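Local coordinates for endoglucanase A (PDB 3IK2), which probably hydrolyses internal beta-1,4-glucosidic bonds of cellulose, as a family 44 glycoside hydrolase built on a TIM-like barrel, at residues Y21-N24 and Q25-N29; T85-H88 and D89-A93; V335-S338 and I339-Y343. All coordinates share one frame; numbering follows the deposited sequence.

All three interactions are local, made between neighbours along one stretch of chain, and all belong to the barrel rather than to the separate nine-stranded mixed sheet. Interaction 1 lies nearest the chain's centre, where strand 22-23 of the closed parallel sheet runs into a loop, and a buried hydroxyl grips a carbonyl there. Interactions 2 and 3 are stretches of more than two turns of helices 82-93 and 331-342, each with one buried and one exposed flank, on opposite sides of the chain's centre. Interaction 2 adds a histidine ring and a water bridge to the helical bonds; interaction 3 adds one loose aliphatic contact. D26 and K90 join interactions 1 and 2 by a salt bridge.

Interaction 1: Y21-N24 and Q25-N29; sequences YGTN and QDFSN
T23 turns its side chain onto the backbone of Q25 and the ring of F27, just where strand 22-23 gives way to a loop. Its CB lies 3.7 Å from F27 CE1. From there the two branches part. OG1, anti to the backbone N (chi1 -166°), donates a hydrogen bond to the carbonyl of Q25, with OG1 to O only 2.6 Å, and the donor sits 33° out of the carbonyl plane. The same OG1 comes within 3.5 Å of F27 CZ, an oblique approach to the ring. The methyl CG2 comes to the same carbonyl, 3.1 Å from Q25 O. A threonine suits this buried place because its hydroxyl satisfies the loop carbonyl while its methyl packs against the same peptide. F27 completes the arrangement: Q25 O stands 3.9 Å above the plane of its ring, over the centre, and the ring also meets F399.

Beside this, the bent chain of Q25 folds back over N24, bringing OE1 3.3 Å from N24 CB; that oxygen accepts from the backbone N of E386. The N24 amide is held by Y384 O, S351 O and R36, so both amides are tied to neighbouring parts of the barrel. The arrangement is the end of the first strand of a TIM barrel, where the chain leaves the parallel sheet for the loop that joins it to the second strand, 34-37.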
ATOM      1  N   TYR A  21       6.245   4.169  -2.491  1.00  5.77           N
ATOM      2  CA  TYR A  21       6.663   3.472  -3.736  1.00  5.95           C
ATOM      3  C   TYR A  21       7.016   2.010  -3.432  1.00  5.85           C
ATOM      4  O   TYR A  21       8.019   1.488  -3.900  1.00  6.69           O
ATOM      5  CB  TYR A  21       7.870   4.177  -4.399  1.00  5.87           C
ATOM      6  CG  TYR A  21       7.690   5.677  -4.598  1.00  4.59           C
ATOM      7  CD1 TYR A  21       8.284   6.591  -3.723  1.00  3.00           C
ATOM      8  CD2 TYR A  21       6.931   6.172  -5.675  1.00  6.40           C
ATOM      9  CE1 TYR A  21       8.101   7.972  -3.891  1.00  5.04           C
ATOM     10  CE2 TYR A  21       6.758   7.546  -5.872  1.00  5.30           C
ATOM     11  CZ  TYR A  21       7.345   8.432  -4.975  1.00  5.24           C
ATOM     12  OH  TYR A  21       7.161   9.774  -5.160  1.00  5.42           O
ATOM     13  N   GLY A  22       6.181   1.361  -2.635  1.00  5.73           N
ATOM     14  CA  GLY A  22       6.485   0.034  -2.133  1.00  5.36           C
ATOM     15  C   GLY A  22       5.743  -1.058  -2.874  1.00  5.57           C
ATOM     16  O   GLY A  22       4.832  -0.795  -3.693  1.00  4.80           O
ATOM     17  N   THR A  23       6.128  -2.297  -2.587  1.00  5.38           N
ATOM     18  CA  THR A  23       5.459  -3.452  -3.168  1.00  4.50           C
ATOM     19  C   THR A  23       5.322  -4.626  -2.176  1.00  4.73           C
ATOM     20  O   THR A  23       6.086  -4.707  -1.211  1.00  5.29           O
ATOM     21  CB  THR A  23       6.169  -3.884  -4.475  1.00  4.89           C
ATOM     22  OG1 THR A  23       5.328  -4.804  -5.199  1.00  3.24           O
ATOM     23  CG2 THR A  23       7.565  -4.494  -4.157  1.00  3.44           C
ATOM     24  N   ASN A  24       4.341  -5.501  -2.434  1.00  4.75           N
ATOM     25  CA  ASN A  24       4.174  -6.831  -1.801  1.00  5.10           C
ATOM     26  C   ASN A  24       4.886  -7.932  -2.612  1.00  5.62           C
ATOM     27  O   ASN A  24       5.088  -9.043  -2.115  1.00  4.70           O
ATOM     28  CB  ASN A  24       2.700  -7.244  -1.770  1.00  4.95           C
ATOM     29  CG  ASN A  24       1.885  -6.528  -0.705  1.00  6.64           C
ATOM     30  OD1 ASN A  24       1.885  -6.997   0.459  1.00  6.51           O
ATOM     31  ND2 ASN A  24       1.197  -5.541  -1.056  1.00  6.89           N
ATOM     32  N   GLN A  25       5.208  -7.617  -3.871  1.00  6.38           N
ATOM     33  CA  GLN A  25       5.805  -8.561  -4.801  1.00  7.12           C
ATOM     34  C   GLN A  25       6.935  -7.867  -5.511  1.00  6.80           C
ATOM     35  O   GLN A  25       6.748  -6.803  -6.093  1.00  6.59           O
ATOM     36  CB  GLN A  25       4.782  -9.142  -5.828  1.00  7.79           C
ATOM     37  CG  GLN A  25       3.774 -10.176  -5.248  1.00  7.98           C
ATOM     38  CD  GLN A  25       2.604  -9.500  -4.551  1.00  8.37           C
ATOM     39  OE1 GLN A  25       2.248  -8.363  -4.874  1.00  9.79           O
ATOM     40  NE2 GLN A  25       2.031 -10.174  -3.558  1.00  8.43           N
ATOM     41  N   ASP A  26       8.115  -8.481  -5.467  1.00  6.16           N
ATOM     42  CA  ASP A  26       9.260  -7.932  -6.179  1.00  6.81           C
ATOM     43  C   ASP A  26       9.095  -7.848  -7.699  1.00  5.97           C
ATOM     44  O   ASP A  26       8.541  -8.725  -8.317  1.00  5.16           O
ATOM     45  CB  ASP A  26      10.538  -8.683  -5.818  1.00  6.26           C
ATOM     46  CG  ASP A  26      11.001  -8.356  -4.415  1.00 10.22           C
ATOM     47  OD1 ASP A  26      10.897  -7.158  -3.999  1.00 12.27           O
ATOM     48  OD2 ASP A  26      11.422  -9.302  -3.724  1.00 11.19           O
ATOM     49  N   PHE A  27       9.654  -6.783  -8.256  1.00  6.69           N
ATOM     50  CA  PHE A  27       9.671  -6.511  -9.676  1.00  6.77           C
ATOM     51  C   PHE A  27      10.985  -6.901 -10.296  1.00  7.83           C
ATOM     52  O   PHE A  27      12.067  -6.689  -9.705  1.00  8.37           O
ATOM     53  CB  PHE A  27       9.456  -5.032  -9.884  1.00  6.00           C
ATOM     54  CG  PHE A  27       8.125  -4.540  -9.381  1.00  6.95           C
ATOM     55  CD1 PHE A  27       8.059  -3.515  -8.433  1.00  5.83           C
ATOM     56  CD2 PHE A  27       6.939  -5.088  -9.870  1.00  6.58           C
ATOM     57  CE1 PHE A  27       6.832  -3.019  -7.994  1.00  4.68           C
ATOM     58  CE2 PHE A  27       5.692  -4.617  -9.421  1.00  5.22           C
ATOM     59  CZ  PHE A  27       5.647  -3.579  -8.481  1.00  4.73           C
ATOM     60  N   SER A  28      10.909  -7.479 -11.490  1.00  8.52           N
ATOM     61  CA  SER A  28      12.128  -7.859 -12.219  1.00  9.61           C
ATOM     62  C   SER A  28      13.009  -6.636 -12.464  1.00  9.77           C
ATOM     63  O   SER A  28      14.233  -6.721 -12.337  1.00 10.27           O
ATOM     64  CB  SER A  28      11.798  -8.596 -13.548  1.00  9.69           C
ATOM     65  OG  SER A  28      10.879  -7.820 -14.322  1.00 10.06           O
ATOM     66  N   ASN A  29      12.402  -5.498 -12.809  1.00  9.99           N
ATOM     67  CA  ASN A  29      13.183  -4.262 -13.026  1.00 10.70           C
ATOM     68  C   ASN A  29      12.464  -2.937 -12.684  1.00  9.05           C
ATOM     69  O   ASN A  29      12.230  -2.100 -13.549  1.00  8.47           O
ATOM     70  CB  ASN A  29      13.734  -4.218 -14.460  1.00 11.85           C
ATOM     71  CG  ASN A  29      14.777  -3.133 -14.648  1.00 17.70           C
ATOM     72  OD1 ASN A  29      15.411  -2.670 -13.678  1.00 24.65           O
ATOM     73  ND2 ASN A  29      14.962  -2.705 -15.896  1.00 23.54           N
TER

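Interaction 2: T85-H88 and D89-A93; sequences TAFH and DKSLA
H88 lays one face of its imidazole against L92, one helical turn further on. The leucine CG stands 4.1 Å from the ring centroid, 23° off the normal and displaced toward the rim, which makes a CH-pi contact; CD1 reaches the ring at NE2, 3.7 Å away. The two side chains cross obliquely. A chi1 of -172° sets the histidine CG beside the carbonyl carbon and carries the ring toward L92, and its two nitrogens find partners in other parts of the chain: NE2 pairs with K170 O and ND1 with S99 OG, while the ring also meets Y163 edge-to-face. A histidine suits the buried flank because it offers flat carbon to a leucine and polar edges to its surroundings.

At the other end of the turn T85 and D89 are joined by a water, which donates to T85 OG1 at 3.0 Å and to D89 OD2 at 2.6 Å. The second carboxylate oxygen, OD1, takes the hydroxyl of Y163 in helix 152-163. Beneath these side chains run the ordinary i to i+4 bonds of helix 82-93; one of them joins S91 N to F87 O at 3.1 Å. R35 of strand 34-37 uses a single nitrogen, NH1, to bond both F87 O and S91 OG, a backbone and a side-chain oxygen at one place on the helix.

Chemically, the polar groups here are matched: the imidazole is held at both nitrogens, and the partly exposed D89 carboxylate, probably charged, is steadied by a phenol and a water.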
ATOM      1  N   THR A  85      13.103 -13.542   7.821  1.00  6.39           N
ATOM      2  CA  THR A  85      14.496 -13.134   7.698  1.00  6.75           C
ATOM      3  C   THR A  85      14.998 -13.166   6.234  1.00  7.18           C
ATOM      4  O   THR A  85      15.721 -12.267   5.802  1.00  7.87           O
ATOM      5  CB  THR A  85      15.429 -13.795   8.773  1.00  7.11           C
ATOM      6  OG1 THR A  85      15.529 -15.206   8.566  1.00  7.43           O
ATOM      7  CG2 THR A  85      14.873 -13.543  10.193  1.00  2.78           C
ATOM      8  N   ALA A  86      14.554 -14.126   5.431  1.00  7.83           N
ATOM      9  CA  ALA A  86      14.889 -14.068   3.998  1.00  7.65           C
ATOM     10  C   ALA A  86      14.312 -12.768   3.403  1.00  7.62           C
ATOM     11  O   ALA A  86      15.012 -12.031   2.710  1.00  7.07           O
ATOM     12  CB  ALA A  86      14.356 -15.295   3.245  1.00  7.65           C
ATOM     13  N   PHE A  87      13.032 -12.512   3.691  1.00  7.11           N
ATOM     14  CA  PHE A  87      12.359 -11.277   3.277  1.00  7.14           C
ATOM     15  C   PHE A  87      13.107  -9.992   3.688  1.00  6.80           C
ATOM     16  O   PHE A  87      13.471  -9.186   2.832  1.00  6.92           O
ATOM     17  CB  PHE A  87      10.900 -11.245   3.757  1.00  5.91           C
ATOM     18  CG  PHE A  87      10.189  -9.976   3.410  1.00  5.84           C
ATOM     19  CD1 PHE A  87       9.679  -9.780   2.141  1.00  5.05           C
ATOM     20  CD2 PHE A  87      10.017  -8.965   4.372  1.00  7.25           C
ATOM     21  CE1 PHE A  87       9.027  -8.584   1.821  1.00  6.10           C
ATOM     22  CE2 PHE A  87       9.371  -7.757   4.044  1.00  4.29           C
ATOM     23  CZ  PHE A  87       8.881  -7.585   2.770  1.00  4.80           C
ATOM     24  N   HIS A  88      13.333  -9.787   4.982  1.00  6.46           N
ATOM     25  CA  HIS A  88      13.999  -8.542   5.417  1.00  6.29           C
ATOM     26  C   HIS A  88      15.461  -8.446   4.987  1.00  6.18           C
ATOM     27  O   HIS A  88      15.963  -7.351   4.748  1.00  6.22           O
ATOM     28  CB  HIS A  88      13.865  -8.286   6.922  1.00  5.23           C
ATOM     29  CG  HIS A  88      14.373  -6.928   7.337  1.00  6.29           C
ATOM     30  ND1 HIS A  88      13.903  -5.758   6.784  1.00  6.53           N
ATOM     31  CD2 HIS A  88      15.302  -6.560   8.251  1.00  5.21           C
ATOM     32  CE1 HIS A  88      14.537  -4.730   7.319  1.00  5.65           C
ATOM     33  NE2 HIS A  88      15.382  -5.190   8.225  1.00  3.60           N
ATOM     34  N   ASP A  89      16.137  -9.587   4.895  1.00  6.56           N
ATOM     35  CA  ASP A  89      17.502  -9.630   4.347  1.00  7.53           C
ATOM     36  C   ASP A  89      17.555  -9.093   2.917  1.00  8.05           C
ATOM     37  O   ASP A  89      18.515  -8.399   2.552  1.00  8.55           O
ATOM     38  CB  ASP A  89      18.040 -11.067   4.337  1.00  7.01           C
ATOM     39  CG  ASP A  89      18.532 -11.521   5.683  1.00  6.87           C
ATOM     40  OD1 ASP A  89      18.510 -10.732   6.651  1.00  9.07           O
ATOM     41  OD2 ASP A  89      18.926 -12.695   5.787  1.00  7.12           O
ATOM     42  N   LYS A  90      16.541  -9.452   2.110  1.00  7.59           N
ATOM     43  CA  LYS A  90      16.445  -8.984   0.739  1.00  7.65           C
ATOM     44  C   LYS A  90      16.139  -7.486   0.697  1.00  7.11           C
ATOM     45  O   LYS A  90      16.728  -6.773  -0.089  1.00  6.70           O
ATOM     46  CB  LYS A  90      15.415  -9.799  -0.042  1.00  7.55           C
ATOM     47  CG  LYS A  90      15.594  -9.745  -1.570  1.00 10.21           C
ATOM     48  CD  LYS A  90      14.531 -10.650  -2.254  1.00  8.68           C
ATOM     49  CE  LYS A  90      14.411 -10.413  -3.762  1.00 11.04           C
ATOM     50  NZ  LYS A  90      13.122 -11.079  -4.365  1.00 14.25           N
ATOM     51  N   SER A  91      15.244  -7.009   1.567  1.00  6.94           N
ATOM     52  CA  SER A  91      15.014  -5.568   1.718  1.00  7.65           C
ATOM     53  C   SER A  91      16.336  -4.849   1.939  1.00  7.79           C
ATOM     54  O   SER A  91      16.603  -3.856   1.298  1.00  8.95           O
ATOM     55  CB  SER A  91      14.059  -5.259   2.899  1.00  7.24           C
ATOM     56  OG  SER A  91      12.697  -5.473   2.558  1.00  7.88           O
ATOM     57  N   LEU A  92      17.142  -5.338   2.873  1.00  8.13           N
ATOM     58  CA  LEU A  92      18.448  -4.722   3.185  1.00  8.47           C
ATOM     59  C   LEU A  92      19.472  -4.774   2.026  1.00  8.39           C
ATOM     60  O   LEU A  92      20.154  -3.776   1.755  1.00  9.27           O
ATOM     61  CB  LEU A  92      19.031  -5.328   4.457  1.00  7.21           C
ATOM     62  CG  LEU A  92      18.265  -4.982   5.745  1.00  9.11           C
ATOM     63  CD1 LEU A  92      18.723  -5.862   6.895  1.00  9.82           C
ATOM     64  CD2 LEU A  92      18.365  -3.506   6.129  1.00  6.39           C
ATOM     65  N   ALA A  93      19.549  -5.921   1.353  1.00  8.21           N
ATOM     66  CA  ALA A  93      20.384  -6.095   0.181  1.00  8.34           C
ATOM     67  C   ALA A  93      19.974  -5.159  -0.933  1.00  9.34           C
ATOM     68  O   ALA A  93      20.819  -4.761  -1.696  1.00  9.95           O
ATOM     69  CB  ALA A  93      20.320  -7.526  -0.315  1.00  7.30           C
TER
HETATM   70  O   HOH W   1      18.094 -14.864   7.005  1.00 25.69           O

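Interaction 3: V335-S338 and I339-Y343; sequences VKSS and IDKYY
V335 and I339 meet on the inner flank of helix 331-342, one of the helices packed round the TIM barrel. The valine CG1 and isoleucine CD1 lie 4.3 Å apart, a loose aliphatic contact between residues one turn apart. Isoleucine CG1, anti to the carbonyl carbon (chi1 -68°), runs beside the preceding turn, 3.4 Å from V335 O. Branched aliphatic residues suit this flank: V335 also packs on L274 and L276 of strand 273-278, between helix and sheet, while I339 packs on T346 in the loop that follows the helix.

Successive i to i+4 bonds run through this stretch, among them D340 N to K336 O at 2.9 Å. Toward the helix end S338 O takes two donors, Y342 N at 2.8 Å and, weakly, K341 N at 3.3 Å. Y343 is the first residue to leave helical geometry, yet its N still bonds to I339 O.

On the more exposed flank K336 and D340 bear opposite charges without touching, NZ and OD1 being 6.7 Å apart. The buried S338 OG, by contrast, is set by several partners, K334 O in the preceding turn, D253 and W250, which tie the helix to helix 251-266 and the residue just before it; the hydroxyl of the buried Y343 bonds to S263 of the same helix. Y342, packed on D253 and L256, presents its ring edge to the backbone, with CD1 3.3 Å from S338 O.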
ATOM      1  N   VAL A 335     -11.101   9.869   4.922  1.00  8.95           N
ATOM      2  CA  VAL A 335     -10.339   9.142   5.901  1.00  8.62           C
ATOM      3  C   VAL A 335      -9.532  10.143   6.729  1.00  8.80           C
ATOM      4  O   VAL A 335      -9.408  10.004   7.932  1.00  9.25           O
ATOM      5  CB  VAL A 335      -9.446   8.087   5.232  1.00  8.08           C
ATOM      6  CG1 VAL A 335      -8.477   7.498   6.236  1.00  8.65           C
ATOM      7  CG2 VAL A 335     -10.287   6.984   4.620  1.00  7.51           C
ATOM      8  N   LYS A 336      -8.989  11.149   6.062  1.00  9.78           N
ATOM      9  CA  LYS A 336      -8.223  12.229   6.681  1.00 10.29           C
ATOM     10  C   LYS A 336      -9.054  13.043   7.680  1.00  9.95           C
ATOM     11  O   LYS A 336      -8.597  13.337   8.760  1.00 10.70           O
ATOM     12  CB  LYS A 336      -7.668  13.117   5.573  1.00 11.37           C
ATOM     13  CG  LYS A 336      -6.235  13.527   5.762  1.00 14.59           C
ATOM     14  CD  LYS A 336      -5.286  12.466   5.274  1.00 17.13           C
ATOM     15  CE  LYS A 336      -4.035  12.544   6.093  1.00 18.56           C
ATOM     16  NZ  LYS A 336      -2.883  11.912   5.424  1.00 17.71           N
ATOM     17  N   SER A 337     -10.285  13.389   7.321  1.00  9.81           N
ATOM     18  CA  SER A 337     -11.255  13.960   8.268  1.00  9.85           C
ATOM     19  C   SER A 337     -11.522  13.072   9.495  1.00 10.00           C
ATOM     20  O   SER A 337     -11.579  13.564  10.644  1.00 10.68           O
ATOM     21  CB  SER A 337     -12.584  14.234   7.546  1.00 10.02           C
ATOM     22  OG  SER A 337     -13.680  14.087   8.432  1.00 11.95           O
ATOM     23  N   SER A 338     -11.730  11.777   9.271  1.00  9.71           N
ATOM     24  CA  SER A 338     -11.839  10.845  10.384  1.00 10.21           C
ATOM     25  C   SER A 338     -10.594  10.853  11.295  1.00 10.34           C
ATOM     26  O   SER A 338     -10.744  10.888  12.512  1.00 10.57           O
ATOM     27  CB  SER A 338     -12.149   9.441   9.896  1.00 11.03           C
ATOM     28  OG  SER A 338     -13.339   9.419   9.127  1.00 11.96           O
ATOM     29  N   ILE A 339      -9.392  10.830  10.714  1.00 10.15           N
ATOM     30  CA  ILE A 339      -8.125  10.916  11.489  1.00 10.64           C
ATOM     31  C   ILE A 339      -8.062  12.235  12.292  1.00 11.70           C
ATOM     32  O   ILE A 339      -7.827  12.239  13.505  1.00 11.63           O
ATOM     33  CB  ILE A 339      -6.854  10.738  10.546  1.00 10.80           C
ATOM     34  CG1 ILE A 339      -6.770   9.302  10.003  1.00 10.23           C
ATOM     35  CG2 ILE A 339      -5.542  11.226  11.233  1.00  9.75           C
ATOM     36  CD1 ILE A 339      -5.595   9.039   8.979  1.00  9.54           C
ATOM     37  N   ASP A 340      -8.311  13.353  11.621  1.00 12.27           N
ATOM     38  CA  ASP A 340      -8.272  14.651  12.278  1.00 13.07           C
ATOM     39  C   ASP A 340      -9.331  14.793  13.403  1.00 13.06           C
ATOM     40  O   ASP A 340      -9.090  15.486  14.389  1.00 13.27           O
ATOM     41  CB  ASP A 340      -8.409  15.771  11.220  1.00 14.69           C
ATOM     42  CG  ASP A 340      -7.189  15.851  10.241  1.00 18.11           C
ATOM     43  OD1 ASP A 340      -6.196  15.079  10.378  1.00 19.42           O
ATOM     44  OD2 ASP A 340      -7.229  16.699   9.306  1.00 22.04           O
ATOM     45  N   LYS A 341     -10.486  14.138  13.268  1.00 13.22           N
ATOM     46  CA  LYS A 341     -11.548  14.199  14.284  1.00 13.67           C
ATOM     47  C   LYS A 341     -11.430  13.146  15.409  1.00 13.96           C
ATOM     48  O   LYS A 341     -11.844  13.404  16.545  1.00 15.09           O
ATOM     49  CB  LYS A 341     -12.948  14.098  13.651  1.00 13.82           C
ATOM     50  CG  LYS A 341     -13.327  15.222  12.668  1.00 15.53           C
ATOM     51  CD  LYS A 341     -13.716  16.504  13.409  1.00 18.52           C
ATOM     52  CE  LYS A 341     -14.067  17.641  12.450  1.00 18.49           C
ATOM     53  NZ  LYS A 341     -13.774  18.958  13.122  1.00 21.07           N
ATOM     54  N   TYR A 342     -10.898  11.963  15.094  1.00 12.71           N
ATOM     55  CA  TYR A 342     -10.876  10.844  16.046  1.00 11.58           C
ATOM     56  C   TYR A 342      -9.505  10.440  16.594  1.00 10.63           C
ATOM     57  O   TYR A 342      -9.433   9.975  17.716  1.00  9.28           O
ATOM     58  CB  TYR A 342     -11.673   9.639  15.510  1.00 11.37           C
ATOM     59  CG  TYR A 342     -13.108  10.068  15.339  1.00 12.25           C
ATOM     60  CD1 TYR A 342     -13.595  10.465  14.087  1.00 10.48           C
ATOM     61  CD2 TYR A 342     -13.949  10.181  16.447  1.00 10.78           C
ATOM     62  CE1 TYR A 342     -14.894  10.926  13.945  1.00 12.48           C
ATOM     63  CE2 TYR A 342     -15.253  10.628  16.315  1.00 12.30           C
ATOM     64  CZ  TYR A 342     -15.704  11.024  15.066  1.00 12.74           C
ATOM     65  OH  TYR A 342     -16.983  11.473  14.926  1.00 15.02           O
ATOM     66  N   TYR A 343      -8.439  10.608  15.801  1.00 10.38           N
ATOM     67  CA  TYR A 343      -7.081  10.232  16.237  1.00 10.34           C
ATOM     68  C   TYR A 343      -6.004  11.039  15.497  1.00 10.08           C
ATOM     69  O   TYR A 343      -5.251  10.496  14.693  1.00 10.13           O
ATOM     70  CB  TYR A 343      -6.851   8.707  16.146  1.00  9.49           C
ATOM     71  CG  TYR A 343      -5.703   8.166  16.988  1.00  9.95           C
ATOM     72  CD1 TYR A 343      -5.498   6.784  17.134  1.00  9.71           C
ATOM     73  CD2 TYR A 343      -4.834   9.033  17.664  1.00 11.22           C
ATOM     74  CE1 TYR A 343      -4.443   6.292  17.932  1.00 10.36           C
ATOM     75  CE2 TYR A 343      -3.806   8.565  18.450  1.00 10.19           C
ATOM     76  CZ  TYR A 343      -3.597   7.187  18.572  1.00 10.22           C
ATOM     77  OH  TYR A 343      -2.531   6.756  19.328  1.00  8.56           O
TER